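Local atomic coordinates of ribokinase RBSK (Mycobacterium tuberculosis, PDB entry 3GO6), a protein that probably catalyses the magnesium-dependent transfer of phosphate from ATP to O5 of D-ribose, yielding ADP and D-ribose 5-phosphate. Residues L151-A156 with S185-L189; V25-N29 with N131-T135; D145-L151 with V171-S177; V73-F79 with V97-V103. All coordinates share one frame; numbering follows the deposited sequence.

Contact 1: L151-A156 with S185-L189; sequences LEIPVA and SLQDL. With RIB (alpha-D-ribofuranose), chain C.
Ser185 and Val155 meet where two successive helices of the fold, 155-167 and 183-192, lie against each other. Ser185 CB presses on Val155 CG1 at 3.5 Å, tighter than an ordinary carbon contact, while its hydroxyl turns to Asp182 and makes no bond to Ala156. One residue on, Leu186 reaches across with its CD2 methyl, which lies 3.7 Å from Leu151 CD1 and 4.0 Å from Val155 CG1, the valine and leucine side chains crossing at about a right angle. Val155 holds CG1 anti to its backbone N (chi1 -177°), which sends that methyl to Ser185, Leu186 and, more loosely, Leu189. Leu189, a turn further along, closes the patch with CD2 set 4.1 Å from Leu151 CD2. Residues 151-156 also carry a polar group. The extended side chain of Glu152 leads away from the leucines to the sugar, and OE2 accepts a short hydrogen bond of 2.5 Å from ribose O1. Its other oxygen, OE1, is held by the side chains of Ser27 and Asn29. The chemistry is thus divided: methyl contacts join Leu151 and the start of helix 155-167 to helix 183-192, and the next residue after Leu151 offers its carboxylate to the substrate.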
# COMPACT_ATOMS: atom_id res chain seq x y z
N LEU A 151 -2.10 -13.32 16.48
CA LEU A 151 -2.66 -14.32 15.58
C LEU A 151 -2.43 -14.07 14.09
O LEU A 151 -3.15 -14.65 13.25
CB LEU A 151 -4.16 -14.54 15.90
CG LEU A 151 -4.57 -14.72 17.38
CD1 LEU A 151 -6.08 -14.89 17.52
CD2 LEU A 151 -3.84 -15.90 18.02
N GLU A 152 -1.43 -13.26 13.73
CA GLU A 152 -1.05 -13.14 12.30
C GLU A 152 -0.16 -14.32 11.86
O GLU A 152 -0.13 -14.68 10.68
CB GLU A 152 -0.35 -11.81 11.99
CG GLU A 152 -1.18 -10.55 12.35
CD GLU A 152 -0.45 -9.25 11.94
OE1 GLU A 152 0.76 -9.30 11.55
OE2 GLU A 152 -1.09 -8.18 11.98
N ILE A 153 0.56 -14.89 12.82
CA ILE A 153 1.30 -16.13 12.61
C ILE A 153 0.28 -17.31 12.73
O ILE A 153 -0.85 -17.11 13.19
CB ILE A 153 2.40 -16.27 13.69
CG1 ILE A 153 1.77 -16.24 15.12
CG2 ILE A 153 3.45 -15.15 13.53
CD1 ILE A 153 2.73 -16.67 16.25
N PRO A 154 0.68 -18.53 12.31
CA PRO A 154 -0.22 -19.69 12.48
C PRO A 154 -0.69 -19.84 13.93
O PRO A 154 0.13 -19.78 14.85
CB PRO A 154 0.65 -20.88 12.06
CG PRO A 154 1.65 -20.27 11.06
CD PRO A 154 1.96 -18.92 11.67
N VAL A 155 -1.99 -20.04 14.13
CA VAL A 155 -2.48 -20.23 15.50
C VAL A 155 -1.81 -21.44 16.17
O VAL A 155 -1.53 -21.42 17.36
CB VAL A 155 -4.04 -20.28 15.59
CG1 VAL A 155 -4.48 -20.39 17.06
CG2 VAL A 155 -4.64 -19.01 15.01
N ALA A 156 -1.52 -22.48 15.38
CA ALA A 156 -0.83 -23.68 15.90
C ALA A 156 0.57 -23.35 16.42
O ALA A 156 1.06 -24.00 17.34
CB ALA A 156 -0.76 -24.76 14.84
N SER A 185 -7.67 -24.67 16.68
CA SER A 185 -6.46 -24.20 17.37
C SER A 185 -6.78 -23.08 18.36
O SER A 185 -6.17 -23.01 19.42
CB SER A 185 -5.44 -23.66 16.36
OG SER A 185 -4.99 -24.68 15.48
N LEU A 186 -7.72 -22.21 17.99
CA LEU A 186 -8.14 -21.12 18.87
C LEU A 186 -8.75 -21.65 20.14
O LEU A 186 -8.51 -21.11 21.22
CB LEU A 186 -9.17 -20.21 18.18
CG LEU A 186 -8.73 -19.18 17.15
CD1 LEU A 186 -9.95 -18.46 16.57
CD2 LEU A 186 -7.72 -18.16 17.73
N GLN A 187 -9.57 -22.70 20.02
CA GLN A 187 -10.20 -23.29 21.20
C GLN A 187 -9.16 -23.89 22.14
O GLN A 187 -9.27 -23.73 23.35
CB GLN A 187 -11.26 -24.31 20.79
CG GLN A 187 -12.50 -23.66 20.22
CD GLN A 187 -13.33 -24.62 19.39
OE1 GLN A 187 -12.87 -25.72 19.03
NE2 GLN A 187 -14.55 -24.21 19.07
N ASP A 188 -8.14 -24.54 21.57
CA ASP A 188 -7.04 -25.09 22.36
C ASP A 188 -6.21 -23.98 23.01
O ASP A 188 -5.80 -24.11 24.15
CB ASP A 188 -6.13 -25.98 21.50
CG ASP A 188 -6.82 -27.29 21.07
OD1 ASP A 188 -7.89 -27.62 21.63
OD2 ASP A 188 -6.30 -27.97 20.16
N LEU A 189 -5.96 -22.90 22.28
CA LEU A 189 -5.23 -21.76 22.87
C LEU A 189 -6.07 -21.09 23.96
O LEU A 189 -5.55 -20.76 25.02
CB LEU A 189 -4.80 -20.75 21.78
CG LEU A 189 -3.90 -19.57 22.19
CD1 LEU A 189 -2.68 -19.99 22.99
CD2 LEU A 189 -3.48 -18.80 20.95
O5 RIB C . -1.34 -3.06 15.13
C5 RIB C . -0.75 -2.44 13.96
C4 RIB C . 0.10 -3.49 13.21
O4 RIB C . -0.79 -4.45 12.62
C3 RIB C . 0.88 -2.91 12.04
O3 RIB C . 2.26 -2.60 12.34
C2 RIB C . 0.72 -3.94 10.95
O2 RIB C . 1.99 -4.48 10.53
C1 RIB C . -0.21 -5.03 11.46
O1 RIB C . 0.50 -6.21 11.87

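Contact 2: V25-N29 with N131-T135; sequences VGSVN and NAHLT. With RIB (alpha-D-ribofuranose), chain C.
Asn131 faces the backbone of Val28 with its carboxamide and bonds to both polar atoms of that residue. Val28 N donates to Asn131 OD1 at 2.8 Å, fairly straight (161° at the hydrogen). Asn131 ND2 returns a bond of 3.0 Å to Val28 O, which lies in the plane of the amide. Chi1 of -57°, with CG anti to the carbonyl carbon, directs the amide toward Val28; it bonds to N and O of one residue as a strand does, but with each donor above the acceptor's carbonyl plane. A water completes the set, giving one proton to Gly26 O at 2.8 Å and the other to Asn131 OD1 at 2.7 Å. The oxygen therefore takes two donors, and ND2 has a further acceptor in Pro128 O. Asn29 OD1 also comes close to Asn131 ND2, but the amide planes stand 90° apart and the angle is too poor for a hydrogen bond. Asn29 ND2 donates to ribose O2 at 2.9 Å, almost straight, and also to Glu152 OE1, to which Ser27 OG is hydrogen-bonded too. Beyond the polar cluster, Leu134 CD2 rests on Val25 CG1 at 4.1 Å. Here, in a PfkB-family ribokinase, the arrangement is part of the ribose pocket: past strand 21-25 of the large sheet, buried Asn131 pins the chain, which enters strand 29-35 with sugar-binding Asn29 at its start.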
# COMPACT_ATOMS: atom_id res chain seq x y z
N VAL A 25 6.21 -13.96 20.52
CA VAL A 25 6.19 -14.86 19.37
C VAL A 25 5.10 -14.32 18.46
O VAL A 25 3.92 -14.32 18.82
CB VAL A 25 5.91 -16.34 19.79
CG1 VAL A 25 5.70 -17.25 18.56
CG2 VAL A 25 7.06 -16.90 20.64
N GLY A 26 5.48 -13.82 17.29
CA GLY A 26 4.51 -13.10 16.47
C GLY A 26 5.08 -12.57 15.18
O GLY A 26 6.11 -13.07 14.68
N SER A 27 4.40 -11.57 14.63
CA SER A 27 4.63 -11.16 13.26
C SER A 27 5.45 -9.89 13.12
O SER A 27 5.49 -9.04 14.02
CB SER A 27 3.28 -10.93 12.58
OG SER A 27 2.54 -10.03 13.38
N VAL A 28 6.10 -9.77 11.97
CA VAL A 28 6.89 -8.58 11.64
C VAL A 28 6.61 -8.28 10.17
O VAL A 28 6.75 -9.15 9.31
CB VAL A 28 8.42 -8.76 11.98
CG1 VAL A 28 9.03 -10.05 11.30
CG2 VAL A 28 9.24 -7.48 11.66
N ASN A 29 6.19 -7.04 9.89
CA ASN A 29 5.72 -6.63 8.57
C ASN A 29 6.37 -5.31 8.24
O ASN A 29 6.64 -4.53 9.14
CB ASN A 29 4.19 -6.35 8.58
CG ASN A 29 3.35 -7.55 8.98
OD1 ASN A 29 3.62 -8.67 8.55
ND2 ASN A 29 2.33 -7.32 9.83
N ASN A 131 5.45 -14.48 7.75
CA ASN A 131 4.80 -14.72 9.04
C ASN A 131 3.85 -15.91 9.04
O ASN A 131 3.71 -16.58 10.05
CB ASN A 131 4.07 -13.47 9.56
CG ASN A 131 4.98 -12.28 9.68
OD1 ASN A 131 5.85 -12.23 10.57
ND2 ASN A 131 4.83 -11.33 8.76
N ALA A 132 3.19 -16.15 7.90
CA ALA A 132 2.28 -17.28 7.74
C ALA A 132 3.01 -18.63 7.74
O ALA A 132 2.38 -19.68 7.86
CB ALA A 132 1.46 -17.14 6.44
N HIS A 133 4.33 -18.60 7.64
CA HIS A 133 5.13 -19.83 7.61
C HIS A 133 6.02 -20.00 8.83
O HIS A 133 6.97 -20.78 8.78
CB HIS A 133 5.94 -19.90 6.32
CG HIS A 133 5.10 -19.76 5.10
ND1 HIS A 133 4.24 -20.76 4.67
CD2 HIS A 133 4.93 -18.72 4.25
CE1 HIS A 133 3.60 -20.34 3.59
NE2 HIS A 133 3.99 -19.11 3.32
N LEU A 134 5.75 -19.26 9.90
CA LEU A 134 6.44 -19.47 11.16
C LEU A 134 6.00 -20.78 11.83
O LEU A 134 4.84 -20.92 12.22
CB LEU A 134 6.23 -18.28 12.12
CG LEU A 134 6.97 -18.41 13.46
CD1 LEU A 134 8.48 -18.33 13.27
CD2 LEU A 134 6.50 -17.38 14.50
N THR A 135 6.94 -21.72 11.96
CA THR A 135 6.70 -22.98 12.66
C THR A 135 7.34 -22.87 14.05
O THR A 135 8.17 -22.01 14.27
CB THR A 135 7.30 -24.21 11.90
OG1 THR A 135 8.71 -24.02 11.72
CG2 THR A 135 6.64 -24.40 10.55
O5 RIB C . -1.34 -3.06 15.13
C5 RIB C . -0.75 -2.44 13.96
C4 RIB C . 0.10 -3.49 13.21
O4 RIB C . -0.79 -4.45 12.62
C3 RIB C . 0.88 -2.91 12.04
O3 RIB C . 2.26 -2.60 12.34
C2 RIB C . 0.72 -3.94 10.95
O2 RIB C . 1.99 -4.48 10.53
C1 RIB C . -0.21 -5.03 11.46
O1 RIB C . 0.50 -6.21 11.87
O HOH W 1 6.56 -14.29 12.20

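Contact 3: D145-L151 with V171-S177; sequences DVLLTQL and VVMVNAS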
# COMPACT_ATOMS: atom_id res chain seq x y z
N ASP A 145 9.42 -14.82 31.56
CA ASP A 145 8.42 -14.60 32.60
C ASP A 145 7.03 -14.47 31.97
O ASP A 145 6.04 -14.99 32.50
CB ASP A 145 8.81 -13.34 33.37
CG ASP A 145 10.14 -13.51 34.09
OD1 ASP A 145 10.37 -14.60 34.65
OD2 ASP A 145 10.95 -12.57 34.08
N VAL A 146 6.97 -13.80 30.81
CA VAL A 146 5.71 -13.63 30.07
C VAL A 146 5.92 -13.97 28.59
O VAL A 146 6.83 -13.43 27.95
CB VAL A 146 5.17 -12.17 30.17
CG1 VAL A 146 3.85 -12.00 29.39
CG2 VAL A 146 4.98 -11.75 31.64
N LEU A 147 5.10 -14.89 28.07
CA LEU A 147 4.98 -15.07 26.63
C LEU A 147 3.86 -14.16 26.10
O LEU A 147 2.75 -14.18 26.62
CB LEU A 147 4.67 -16.53 26.26
CG LEU A 147 4.06 -16.71 24.85
CD1 LEU A 147 5.09 -16.64 23.74
CD2 LEU A 147 3.25 -17.97 24.73
N LEU A 148 4.16 -13.34 25.10
CA LEU A 148 3.12 -12.56 24.45
C LEU A 148 3.04 -12.97 22.97
O LEU A 148 4.06 -12.98 22.25
CB LEU A 148 3.40 -11.06 24.64
CG LEU A 148 2.51 -10.07 23.88
CD1 LEU A 148 1.04 -10.20 24.29
CD2 LEU A 148 3.01 -8.64 24.07
N THR A 149 1.84 -13.32 22.52
CA THR A 149 1.65 -13.78 21.16
C THR A 149 0.39 -13.17 20.54
O THR A 149 -0.46 -12.65 21.27
CB THR A 149 1.68 -15.34 21.09
OG1 THR A 149 1.88 -15.77 19.75
CG2 THR A 149 0.39 -15.94 21.63
N GLN A 150 0.30 -13.18 19.21
CA GLN A 150 -0.88 -12.68 18.47
C GLN A 150 -1.13 -13.64 17.33
O GLN A 150 -0.45 -14.66 17.22
CB GLN A 150 -0.72 -11.24 17.92
CG GLN A 150 0.23 -10.33 18.73
CD GLN A 150 1.71 -10.72 18.54
OE1 GLN A 150 2.09 -11.23 17.48
NE2 GLN A 150 2.54 -10.48 19.56
N LEU A 151 -2.10 -13.32 16.48
CA LEU A 151 -2.66 -14.32 15.58
C LEU A 151 -2.43 -14.07 14.09
O LEU A 151 -3.15 -14.65 13.25
CB LEU A 151 -4.16 -14.54 15.90
CG LEU A 151 -4.57 -14.72 17.38
CD1 LEU A 151 -6.08 -14.89 17.52
CD2 LEU A 151 -3.84 -15.90 18.02
N VAL A 171 3.68 -16.68 32.20
CA VAL A 171 2.36 -16.16 31.84
C VAL A 171 2.08 -16.33 30.33
O VAL A 171 2.89 -15.93 29.49
CB VAL A 171 2.23 -14.67 32.21
CG1 VAL A 171 0.87 -14.10 31.74
CG2 VAL A 171 2.43 -14.48 33.71
N VAL A 172 0.94 -16.92 29.99
CA VAL A 172 0.50 -16.99 28.60
C VAL A 172 -0.43 -15.80 28.32
O VAL A 172 -1.54 -15.73 28.82
CB VAL A 172 -0.19 -18.33 28.24
CG1 VAL A 172 -0.69 -18.29 26.81
CG2 VAL A 172 0.79 -19.50 28.43
N MET A 173 0.05 -14.87 27.49
CA MET A 173 -0.68 -13.66 27.17
C MET A 173 -0.91 -13.59 25.66
O MET A 173 0.06 -13.60 24.87
CB MET A 173 0.10 -12.44 27.69
CG MET A 173 -0.61 -11.07 27.51
SD MET A 173 0.33 -9.67 28.17
CE MET A 173 0.11 -9.92 29.94
N VAL A 174 -2.17 -13.54 25.24
CA VAL A 174 -2.53 -13.59 23.84
C VAL A 174 -3.26 -12.32 23.45
O VAL A 174 -4.25 -11.93 24.08
CB VAL A 174 -3.42 -14.83 23.51
CG1 VAL A 174 -3.82 -14.87 22.02
CG2 VAL A 174 -2.70 -16.12 23.90
N ASN A 175 -2.73 -11.64 22.44
CA ASN A 175 -3.50 -10.58 21.79
C ASN A 175 -4.34 -11.25 20.73
O ASN A 175 -3.81 -11.70 19.70
CB ASN A 175 -2.55 -9.52 21.20
CG ASN A 175 -3.29 -8.42 20.48
OD1 ASN A 175 -4.45 -8.09 20.81
ND2 ASN A 175 -2.63 -7.84 19.50
N ALA A 176 -5.65 -11.37 20.99
CA ALA A 176 -6.55 -12.11 20.10
C ALA A 176 -6.91 -11.31 18.84
O ALA A 176 -8.07 -10.97 18.62
CB ALA A 176 -7.84 -12.52 20.87
N SER A 177 -5.90 -11.03 18.01
CA SER A 177 -6.06 -10.20 16.84
C SER A 177 -5.11 -10.75 15.76
O SER A 177 -3.96 -11.04 16.07
CB SER A 177 -5.71 -8.75 17.20
OG SER A 177 -5.89 -7.86 16.12
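Val146 and Val171 lie side by side and point the same way, Val146 CG2 being 4.1 Å from Val171 CB, as expected of paired residues on parallel strands. The axes of the two short strands are inclined by 18°, running the same way. On the same face Leu148 meets Met173 obliquely: its CD1 methyl lies 3.7 Å from Met173 CG and 4.0 Å from SD. The methionine runs straight from the backbone to its sulfur and bends only beyond it (chi3 -74°). Ala255 of helix 246-257 packs on this patch. The other face carries Leu147, Thr149 and Val172 against helix 155-167, and Val174 against Leu189. There Thr149 and Val174 stand alongside each other, CG2 to CG2 at 3.8 Å; placing OG1 anti to the backbone N (chi1 -163°) leaves that methyl for the valine and gives the hydroxyl to Val25 O. Further along, Leu151 crosses Val174 at about a right angle, CD2 to CG1 4.1 Å, and lays CD1 against Ala176. Alternating backbone bonds join the strands, the shortest from Asn175 N to Thr149 O at 2.7 Å; the inverse gamma turn at Ala176 then shifts the register by one, so that Leu151 N donates to Ser177 O at 3.0 Å. This is a parallel beta-alpha-beta crossover through helix 155-167: apolar groups pack both faces, while backbone polar groups satisfy one another within the buried sheet.

Contact 4: V73-F79 with V97-V103; sequences VQFSGAF and VGLDRTV
Gln74, Phe75 and Arg101 share one water: it accepts from Arg101 N at 2.8 Å and lies 2.7 Å from Gln74 OE1 and 2.6 Å from Phe75 O, two acceptors that compete with others for its protons. The bend at Gln74 chi2 (-72°) turns OE1 to this water. Gln74 CG sits above the centre of the guanidinium, 3.8 Å from Arg101 CZ, and the amide and guanidinium planes are only 11° apart. NH1 and NH2 are held by the carbonyls of Ala140 and Ala142, which fixes the flat group in place. Residues 99-102 form a type I turn in which Leu99 O receives Thr102 N and also Thr102 OG1, the latter at 2.7 Å and in the carbonyl plane. With its hydroxyl so engaged (chi1 62°), Thr102 sends its carbons to the aromatics: CB touches the edge of the Phe79 ring at CE2, 3.7 Å away, and CG2 comes obliquely to Phe75. Leu99 CD2 reaches the edges of both rings, and Val97 CG1 packs on Phe75 CB at 3.5 Å. Two separate backbone pairings flank the turn, Gly98 with Val73 and Phe75, then Val103 with Gly77 and Phe79. Gly77 N, buried without a polar partner, lies over one face of the Phe75 ring. Backbone bonds thus hold the returning chain to edge strand 72-76 at one end and to strand 78-79, in a small separate parallel sheet, at the other; between them lie the Arg101 guanidinium under Gln74 CG and the ring edges touched by Leu99 and, at Phe79, Thr102.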
# COMPACT_ATOMS: atom_id res chain seq x y z
N VAL A 73 13.59 -8.20 26.30
CA VAL A 73 12.70 -8.79 25.30
C VAL A 73 13.44 -9.64 24.28
O VAL A 73 14.49 -9.24 23.77
CB VAL A 73 11.89 -7.69 24.56
CG1 VAL A 73 10.88 -8.32 23.59
CG2 VAL A 73 11.17 -6.77 25.57
N GLN A 74 12.87 -10.81 24.00
CA GLN A 74 13.25 -11.64 22.85
C GLN A 74 12.07 -11.74 21.88
O GLN A 74 10.92 -11.89 22.31
CB GLN A 74 13.60 -13.04 23.33
CG GLN A 74 14.90 -13.10 24.14
CD GLN A 74 16.14 -12.90 23.27
OE1 GLN A 74 16.10 -13.03 22.04
NE2 GLN A 74 17.25 -12.59 23.92
N PHE A 75 12.36 -11.63 20.59
CA PHE A 75 11.33 -11.80 19.57
C PHE A 75 11.62 -13.10 18.80
O PHE A 75 12.78 -13.39 18.44
CB PHE A 75 11.29 -10.57 18.66
CG PHE A 75 10.36 -10.69 17.48
CD1 PHE A 75 8.98 -10.66 17.66
CD2 PHE A 75 10.88 -10.81 16.19
CE1 PHE A 75 8.11 -10.76 16.56
CE2 PHE A 75 10.03 -10.92 15.07
CZ PHE A 75 8.64 -10.90 15.26
N SER A 76 10.57 -13.89 18.60
CA SER A 76 10.60 -15.07 17.75
C SER A 76 9.59 -14.86 16.63
O SER A 76 8.39 -14.70 16.88
CB SER A 76 10.26 -16.32 18.57
OG SER A 76 10.28 -17.48 17.73
N GLY A 77 10.07 -14.81 15.39
CA GLY A 77 9.23 -14.51 14.23
C GLY A 77 9.99 -14.90 12.96
O GLY A 77 11.19 -15.23 13.01
N ALA A 78 9.27 -14.88 11.84
CA ALA A 78 9.84 -15.29 10.55
C ALA A 78 10.00 -14.09 9.66
O ALA A 78 9.03 -13.37 9.41
CB ALA A 78 8.95 -16.32 9.89
N PHE A 79 11.24 -13.84 9.22
CA PHE A 79 11.53 -12.80 8.25
C PHE A 79 11.54 -13.48 6.88
O PHE A 79 11.82 -14.68 6.80
CB PHE A 79 12.91 -12.18 8.50
CG PHE A 79 13.01 -11.42 9.79
CD1 PHE A 79 12.61 -10.09 9.85
CD2 PHE A 79 13.51 -12.04 10.94
CE1 PHE A 79 12.70 -9.37 11.05
CE2 PHE A 79 13.61 -11.32 12.14
CZ PHE A 79 13.19 -9.98 12.19
N VAL A 97 15.67 -5.36 21.06
CA VAL A 97 14.91 -6.60 21.04
C VAL A 97 15.83 -7.68 20.48
O VAL A 97 16.37 -7.53 19.37
CB VAL A 97 13.63 -6.47 20.14
CG1 VAL A 97 12.94 -7.80 20.00
CG2 VAL A 97 12.66 -5.38 20.69
N GLY A 98 15.99 -8.76 21.23
CA GLY A 98 16.81 -9.89 20.79
C GLY A 98 16.19 -10.67 19.66
O GLY A 98 14.96 -10.85 19.64
N LEU A 99 17.03 -11.14 18.73
CA LEU A 99 16.59 -11.84 17.52
C LEU A 99 17.17 -13.25 17.31
O LEU A 99 16.98 -13.86 16.24
CB LEU A 99 16.91 -10.97 16.29
CG LEU A 99 16.28 -9.58 16.22
CD1 LEU A 99 16.75 -8.82 14.98
CD2 LEU A 99 14.76 -9.73 16.22
N ASP A 100 17.83 -13.80 18.32
CA ASP A 100 18.49 -15.09 18.12
C ASP A 100 17.52 -16.25 17.89
O ASP A 100 17.92 -17.27 17.36
CB ASP A 100 19.47 -15.40 19.25
CG ASP A 100 20.54 -14.32 19.40
OD1 ASP A 100 20.96 -13.70 18.38
OD2 ASP A 100 20.94 -14.06 20.55
N ARG A 101 16.25 -16.08 18.26
CA ARG A 101 15.25 -17.13 18.05
C ARG A 101 14.36 -16.87 16.81
O ARG A 101 13.29 -17.47 16.67
CB ARG A 101 14.37 -17.29 19.30
CG ARG A 101 15.12 -17.35 20.62
CD ARG A 101 14.24 -16.89 21.78
NE ARG A 101 15.00 -16.83 23.03
CZ ARG A 101 14.47 -16.83 24.26
NH1 ARG A 101 13.15 -16.89 24.44
NH2 ARG A 101 15.28 -16.78 25.32
N THR A 102 14.81 -15.99 15.93
CA THR A 102 14.05 -15.71 14.71
C THR A 102 14.51 -16.66 13.59
O THR A 102 15.56 -17.33 13.72
CB THR A 102 14.19 -14.25 14.27
OG1 THR A 102 15.56 -13.96 13.98
CG2 THR A 102 13.71 -13.30 15.38
N VAL A 103 13.73 -16.72 12.52
CA VAL A 103 14.10 -17.52 11.37
C VAL A 103 13.97 -16.69 10.08
O VAL A 103 13.29 -15.66 10.05
CB VAL A 103 13.25 -18.82 11.25
CG1 VAL A 103 13.51 -19.77 12.41
CG2 VAL A 103 11.77 -18.49 11.17
O HOH W 2 14.93 -14.11 19.81

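From the N terminus, contact 2 opens first, as the chain leaves strand 21-25. Its long loop, closed at 131-135, contains the whole of contact 4, which ties outermost strand 72-76 and strand 78-79 to the return from helix 83-94. Contact 3 then opens at 145-151, and contact 1 opens from the shared Leu151; contact 3 closes at 171-177 before contact 1 closes at 185-189, so these two cross. Gly26 N bonds to Ser76 O on one flank, and Val25 N bonds to Leu148 O on the other, linking contact 2 to contacts 4 and 3 through the central sheet. Contacts 1 and 2 join at the bound ribose.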